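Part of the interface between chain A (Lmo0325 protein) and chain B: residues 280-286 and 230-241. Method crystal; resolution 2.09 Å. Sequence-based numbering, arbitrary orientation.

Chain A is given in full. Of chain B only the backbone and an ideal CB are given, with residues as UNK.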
ATOM      1  N   LEU A 280       3.282 -13.589  15.180  1.00 37.60           N
ATOM      2  CA  LEU A 280       2.453 -12.890  14.209  1.00 38.05           C
ATOM      3  C   LEU A 280       2.125 -13.747  12.993  1.00 37.31           C
ATOM      4  O   LEU A 280       1.651 -13.214  12.012  1.00 38.67           O
ATOM      5  CB  LEU A 280       3.081 -11.556  13.742  1.00 35.24           C
ATOM      6  CG  LEU A 280       3.419 -10.541  14.844  1.00 37.02           C
ATOM      7  CD1 LEU A 280       4.044  -9.304  14.242  1.00 38.79           C
ATOM      8  CD2 LEU A 280       2.194 -10.123  15.630  1.00 38.94           C
ATOM      9  N   HIS A 281       2.324 -15.053  13.096  1.00 39.34           N
ATOM     10  CA  HIS A 281       1.836 -16.044  12.126  1.00 41.48           C
ATOM     11  C   HIS A 281       2.588 -15.903  10.772  1.00 42.48           C
ATOM     12  O   HIS A 281       2.024 -16.128   9.705  1.00 42.09           O
ATOM     13  CB  HIS A 281       0.298 -15.981  12.015  1.00 42.55           C
ATOM     14  CG  HIS A 281      -0.384 -15.699  13.324  1.00 46.43           C
ATOM     15  ND1 HIS A 281      -0.427 -16.608  14.353  1.00 51.04           N
ATOM     16  CD2 HIS A 281      -1.020 -14.591  13.783  1.00 49.93           C
ATOM     17  CE1 HIS A 281      -1.030 -16.072  15.396  1.00 53.66           C
ATOM     18  NE2 HIS A 281      -1.403 -14.848  15.074  1.00 50.35           N
ATOM     19  N   TYR A 282       3.855 -15.470  10.838  1.00 42.56           N
ATOM     20  CA  TYR A 282       4.758 -15.518   9.698  1.00 40.14           C
ATOM     21  C   TYR A 282       5.714 -16.670   9.925  1.00 41.56           C
ATOM     22  O   TYR A 282       6.928 -16.471   9.996  1.00 42.36           O
ATOM     23  CB  TYR A 282       5.558 -14.200   9.545  1.00 37.05           C
ATOM     24  CG  TYR A 282       4.755 -12.971   9.167  1.00 35.53           C
ATOM     25  CD1 TYR A 282       4.305 -12.795   7.883  1.00 36.52           C
ATOM     26  CD2 TYR A 282       4.465 -11.986  10.108  1.00 36.04           C
ATOM     27  CE1 TYR A 282       3.581 -11.698   7.531  1.00 38.33           C
ATOM     28  CE2 TYR A 282       3.695 -10.875   9.785  1.00 34.13           C
ATOM     29  CZ  TYR A 282       3.261 -10.731   8.506  1.00 36.29           C
ATOM     30  OH  TYR A 282       2.547  -9.631   8.144  1.00 36.50           O
ATOM     31  N   GLU A 283       5.201 -17.885   9.991  1.00 43.47           N
ATOM     32  CA  GLU A 283       6.046 -19.036  10.373  1.00 46.25           C
ATOM     33  C   GLU A 283       7.169 -19.308   9.388  1.00 44.40           C
ATOM     34  O   GLU A 283       8.319 -19.553   9.775  1.00 44.95           O
ATOM     35  CB  GLU A 283       5.233 -20.310  10.531  1.00 50.97           C
ATOM     36  CG  GLU A 283       4.574 -20.453  11.898  1.00 59.76           C
ATOM     37  CD  GLU A 283       3.192 -19.753  12.014  1.00 66.41           C
ATOM     38  OE1 GLU A 283       2.697 -19.171  10.999  1.00 64.46           O
ATOM     39  OE2 GLU A 283       2.579 -19.817  13.122  1.00 72.48           O
ATOM     40  N   ALA A 284       6.854 -19.241   8.116  1.00 43.79           N
ATOM     41  CA  ALA A 284       7.866 -19.537   7.106  1.00 47.10           C
ATOM     42  C   ALA A 284       9.013 -18.517   7.171  1.00 44.96           C
ATOM     43  O   ALA A 284      10.189 -18.857   7.041  1.00 44.78           O
ATOM     44  CB  ALA A 284       7.219 -19.595   5.717  1.00 47.20           C
ATOM     45  N   ILE A 285       8.688 -17.260   7.442  1.00 42.22           N
ATOM     46  CA  ILE A 285       9.726 -16.260   7.615  1.00 40.31           C
ATOM     47  C   ILE A 285      10.553 -16.592   8.850  1.00 41.58           C
ATOM     48  O   ILE A 285      11.810 -16.520   8.814  1.00 39.79           O
ATOM     49  CB  ILE A 285       9.113 -14.852   7.759  1.00 43.72           C
ATOM     50  CG1 ILE A 285       8.312 -14.485   6.487  1.00 45.61           C
ATOM     51  CG2 ILE A 285      10.166 -13.813   8.163  1.00 42.37           C
ATOM     52  CD1 ILE A 285       9.114 -14.382   5.220  1.00 49.26           C
ATOM     53  N   ALA A 286       9.891 -16.949   9.959  1.00 39.77           N
ATOM     54  CA  ALA A 286      10.647 -17.273  11.178  1.00 39.12           C
ATOM     55  C   ALA A 286      11.640 -18.405  10.933  1.00 40.07           C
ATOM     56  O   ALA A 286      12.733 -18.394  11.478  1.00 42.16           O
ATOM     57  CB  ALA A 286       9.747 -17.680  12.302  1.00 42.13           C
TER
ATOM     58  N   UNK B 230     -10.870  -9.791  11.178  1.00 39.45           N
ATOM     59  CA  UNK B 230      -9.645  -9.022  11.353  1.00 38.83           C
ATOM     60  C   UNK B 230      -8.428  -9.970  11.160  1.00 39.35           C
ATOM     61  O   UNK B 230      -7.473  -9.615  10.496  1.00 36.27           O
ATOM     62  CB  UNK B 230      -9.618  -8.358  12.731  1.00 38.83           C
ATOM     63  N   UNK B 231      -8.486 -11.154  11.749  1.00 39.11           N
ATOM     64  CA  UNK B 231      -7.441 -12.169  11.576  1.00 43.35           C
ATOM     65  C   UNK B 231      -7.267 -12.509  10.105  1.00 41.86           C
ATOM     66  O   UNK B 231      -6.154 -12.423   9.565  1.00 41.23           O
ATOM     67  CB  UNK B 231      -7.775 -13.432  12.372  1.00 43.35           C
ATOM     68  N   UNK B 232      -8.367 -12.854   9.445  1.00 38.61           N
ATOM     69  CA  UNK B 232      -8.300 -13.204   8.039  1.00 41.06           C
ATOM     70  C   UNK B 232      -7.768 -12.072   7.179  1.00 37.42           C
ATOM     71  O   UNK B 232      -6.876 -12.255   6.318  1.00 38.29           O
ATOM     72  CB  UNK B 232      -9.685 -13.622   7.541  1.00 41.06           C
ATOM     73  N   UNK B 233      -8.314 -10.901   7.379  1.00 35.55           N
ATOM     74  CA  UNK B 233      -7.915  -9.734   6.584  1.00 35.56           C
ATOM     75  C   UNK B 233      -6.417  -9.463   6.764  1.00 35.90           C
ATOM     76  O   UNK B 233      -5.711  -9.244   5.795  1.00 35.89           O
ATOM     77  CB  UNK B 233      -8.732  -8.504   6.984  1.00 35.56           C
ATOM     78  N   UNK B 234      -5.936  -9.521   8.007  1.00 37.54           N
ATOM     79  CA  UNK B 234      -4.535  -9.207   8.325  1.00 37.28           C
ATOM     80  C   UNK B 234      -3.544 -10.290   7.837  1.00 38.17           C
ATOM     81  O   UNK B 234      -2.348 -10.036   7.729  1.00 37.47           O
ATOM     82  CB  UNK B 234      -4.386  -9.025   9.837  1.00 37.28           C
ATOM     83  N   UNK B 235      -4.064 -11.472   7.517  1.00 39.12           N
ATOM     84  CA  UNK B 235      -3.256 -12.589   7.092  1.00 41.66           C
ATOM     85  C   UNK B 235      -3.447 -12.914   5.648  1.00 41.84           C
ATOM     86  O   UNK B 235      -2.864 -13.847   5.156  1.00 45.12           O
ATOM     87  CB  UNK B 235      -3.565 -13.823   7.942  1.00 41.66           C
ATOM     88  N   UNK B 236      -4.188 -12.083   4.954  1.00 40.19           N
ATOM     89  CA  UNK B 236      -4.560 -12.315   3.577  1.00 45.42           C
ATOM     90  C   UNK B 236      -3.349 -12.376   2.681  1.00 49.98           C
ATOM     91  O   UNK B 236      -2.480 -11.504   2.729  1.00 51.34           O
ATOM     92  CB  UNK B 236      -5.518 -11.225   3.092  1.00 45.42           C
ATOM     93  N   UNK B 237      -3.302 -13.458   1.918  1.00 50.83           N
ATOM     94  CA  UNK B 237      -2.252 -13.774   0.961  1.00 57.94           C
ATOM     95  C   UNK B 237      -0.822 -13.641   1.514  1.00 58.18           C
ATOM     96  O   UNK B 237       0.130 -13.293   0.764  1.00 56.33           O
ATOM     97  CB  UNK B 237      -2.405 -12.865  -0.260  1.00 57.94           C
ATOM     98  N   UNK B 238      -0.694 -13.929   2.818  1.00 60.27           N
ATOM     99  CA  UNK B 238       0.584 -13.886   3.568  1.00 62.34           C
ATOM    100  C   UNK B 238       1.210 -12.491   3.629  1.00 61.26           C
ATOM    101  O   UNK B 238       2.388 -12.349   3.924  1.00 58.61           O
ATOM    102  CB  UNK B 238       1.587 -14.851   2.933  1.00 62.34           C
ATOM    103  N   UNK B 239       0.397 -11.461   3.386  1.00 60.79           N
ATOM    104  CA  UNK B 239       0.873 -10.064   3.258  1.00 58.74           C
ATOM    105  C   UNK B 239       1.827  -9.543   4.322  1.00 52.16           C
ATOM    106  O   UNK B 239       1.514  -9.543   5.596  1.00 48.30           O
ATOM    107  CB  UNK B 239      -0.343  -9.136   3.241  1.00 58.74           C
ATOM    108  N   UNK B 240       2.907  -8.949   3.798  1.00 47.63           N
ATOM    109  CA  UNK B 240       3.802  -8.197   4.669  1.00 45.66           C
ATOM    110  C   UNK B 240       3.192  -6.909   5.178  1.00 46.84           C
ATOM    111  O   UNK B 240       3.469  -6.549   6.322  1.00 53.54           O
ATOM    112  CB  UNK B 240       5.105  -7.883   3.930  1.00 45.66           C
ATOM    113  N   UNK B 241       2.301  -6.261   4.414  1.00 39.35           N
ATOM    114  CA  UNK B 241       1.945  -4.901   4.764  1.00 35.76           C
ATOM    115  C   UNK B 241       0.988  -4.810   5.927  1.00 37.74           C
ATOM    116  O   UNK B 241       0.688  -3.701   6.343  1.00 34.65           O
ATOM    117  CB  UNK B 241       1.335  -4.198   3.550  1.00 35.76           C
TER

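Chain A offers a compact set of features here: the His281(A) ring, the Tyr282(A) ring with its hydroxyl leading, and Ile285(A) one helical turn further on. Chain B passes them first as helix, then as loop.

Position 230 has helical angles and no atom of chain A near its CB, so any good helix former would do; it is Leu230(B). At position 231 the CB points sideways, and only a long side chain could travel to the imidazole of His281(A). A flexible polar or charged residue suits that route. The residue is Lys231(B), whose extended outer chain brings NZ to 3.5 Å from NE2 of His281(A), a close approach rather than a bond. Positions 232 and 233 are helical and out of reach, leaving chain A without a vote; they are Glu232(B) and Ala233(B). Position 234 points sideways but is still distant, and a small residue is enough: Ser234(B).

Position 235 is the one whose CA lies nearest the CA of His281(A). Its CB points sideways, so a medium or long polar chain is needed to meet the ring; Gln, Glu or Lys could all reach. It is Glu235(B), and its OE2 lies 3.5 Å from CD2 of His281(A), placing an acidic group beside the imidazole.

Position 236, out of reach with an extended psi of 128°, accepts many residues; it is Thr236(B), whose OG1 donates to O of Glu232(B) at 2.8 Å. Position 237, also out of reach, has a positive phi of 49°, which Gly, Asn or Asp take most easily; it is Ser237(B), whose OG donates to O of Thr236(B) at 3.0 Å.

At position 238 phi is again positive, 63°, which favours glycine, though Asn or Asp could be tolerated. It is Gly238(B), and its carbonyl O sits at the edge of the Tyr282(A) ring, 3.9 Å from CE1.

Position 239 turns its CB away, so chain A reads the backbone alone: the OH of Tyr282(A) donates a hydrogen bond to O of residue 239 at 2.8 Å. Many side chains would fit this demand. Ser239(B) uses its own for the turn, OG donating to O of Thr236(B) at 2.7 Å.

At position 240 the ideal CB is 5.2 Å from OH of Tyr282(A), and the apolar end of Ile285(A) lies beyond. A large apolar residue, Leu, Met or an aromatic, could bridge the two. Phe240(B) does so, with CD1 4.0 Å from CE1 of Tyr282(A) and CZ 3.9 Å from CD1 of Ile285(A).

Position 241 points away, leaving the choice free of chain A; it is Asn241(B).

Chain B 230-241: LKEASETSGSFN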
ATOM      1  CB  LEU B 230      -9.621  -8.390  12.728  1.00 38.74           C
ATOM      2  CG  LEU B 230      -8.276  -7.783  13.108  1.00 38.77           C
ATOM      3  CD1 LEU B 230      -7.927  -6.668  12.168  1.00 39.71           C
ATOM      4  CD2 LEU B 230      -8.330  -7.228  14.507  1.00 41.19           C
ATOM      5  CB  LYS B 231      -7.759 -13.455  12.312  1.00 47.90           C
ATOM      6  CG  LYS B 231      -7.664 -13.377  13.821  1.00 55.74           C
ATOM      7  CD  LYS B 231      -6.228 -13.500  14.288  1.00 64.13           C
ATOM      8  CE  LYS B 231      -6.086 -13.627  15.810  1.00 68.89           C
ATOM      9  NZ  LYS B 231      -4.663 -13.959  16.148  1.00 65.72           N
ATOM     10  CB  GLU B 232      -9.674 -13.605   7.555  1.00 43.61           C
ATOM     11  CG  GLU B 232      -9.704 -14.085   6.124  1.00 47.04           C
ATOM     12  CD  GLU B 232     -11.137 -14.313   5.643  1.00 49.18           C
ATOM     13  OE1 GLU B 232     -11.840 -13.365   5.276  1.00 47.52           O
ATOM     14  OE2 GLU B 232     -11.554 -15.455   5.659  1.00 52.95           O
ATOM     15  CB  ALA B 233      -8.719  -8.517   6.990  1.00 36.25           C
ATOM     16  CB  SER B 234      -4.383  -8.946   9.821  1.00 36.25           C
ATOM     17  OG  SER B 234      -4.626 -10.108  10.564  1.00 38.55           O
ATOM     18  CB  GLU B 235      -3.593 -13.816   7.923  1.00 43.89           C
ATOM     19  CG  GLU B 235      -3.083 -13.677   9.343  1.00 45.78           C
ATOM     20  CD  GLU B 235      -3.579 -14.783  10.254  1.00 50.15           C
ATOM     21  OE1 GLU B 235      -3.897 -15.852   9.733  1.00 55.62           O
ATOM     22  OE2 GLU B 235      -3.640 -14.597  11.480  1.00 49.63           O
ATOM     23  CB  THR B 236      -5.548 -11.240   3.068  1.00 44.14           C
ATOM     24  OG1 THR B 236      -6.847 -11.494   3.629  1.00 48.34           O
ATOM     25  CG2 THR B 236      -5.677 -11.331   1.571  1.00 48.44           C
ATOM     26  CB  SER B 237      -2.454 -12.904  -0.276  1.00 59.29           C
ATOM     27  OG  SER B 237      -1.731 -11.715  -0.129  1.00 62.83           O
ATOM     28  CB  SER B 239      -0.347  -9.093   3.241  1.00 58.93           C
ATOM     29  OG  SER B 239      -1.128  -9.310   2.086  1.00 59.30           O
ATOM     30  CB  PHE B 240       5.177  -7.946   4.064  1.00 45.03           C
ATOM     31  CG  PHE B 240       5.955  -9.199   3.765  1.00 45.56           C
ATOM     32  CD1 PHE B 240       5.643 -10.407   4.358  1.00 45.37           C
ATOM     33  CD2 PHE B 240       6.977  -9.178   2.854  1.00 49.05           C
ATOM     34  CE1 PHE B 240       6.328 -11.553   4.073  1.00 47.25           C
ATOM     35  CE2 PHE B 240       7.697 -10.338   2.572  1.00 53.05           C
ATOM     36  CZ  PHE B 240       7.346 -11.527   3.162  1.00 50.32           C
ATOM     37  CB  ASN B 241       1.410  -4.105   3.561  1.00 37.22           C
ATOM     38  CG  ASN B 241      -0.102  -4.337   3.272  1.00 38.24           C
ATOM     39  OD1 ASN B 241      -0.690  -5.365   3.638  1.00 37.69           O
ATOM     40  ND2 ASN B 241      -0.719  -3.370   2.593  1.00 37.08           N
TER
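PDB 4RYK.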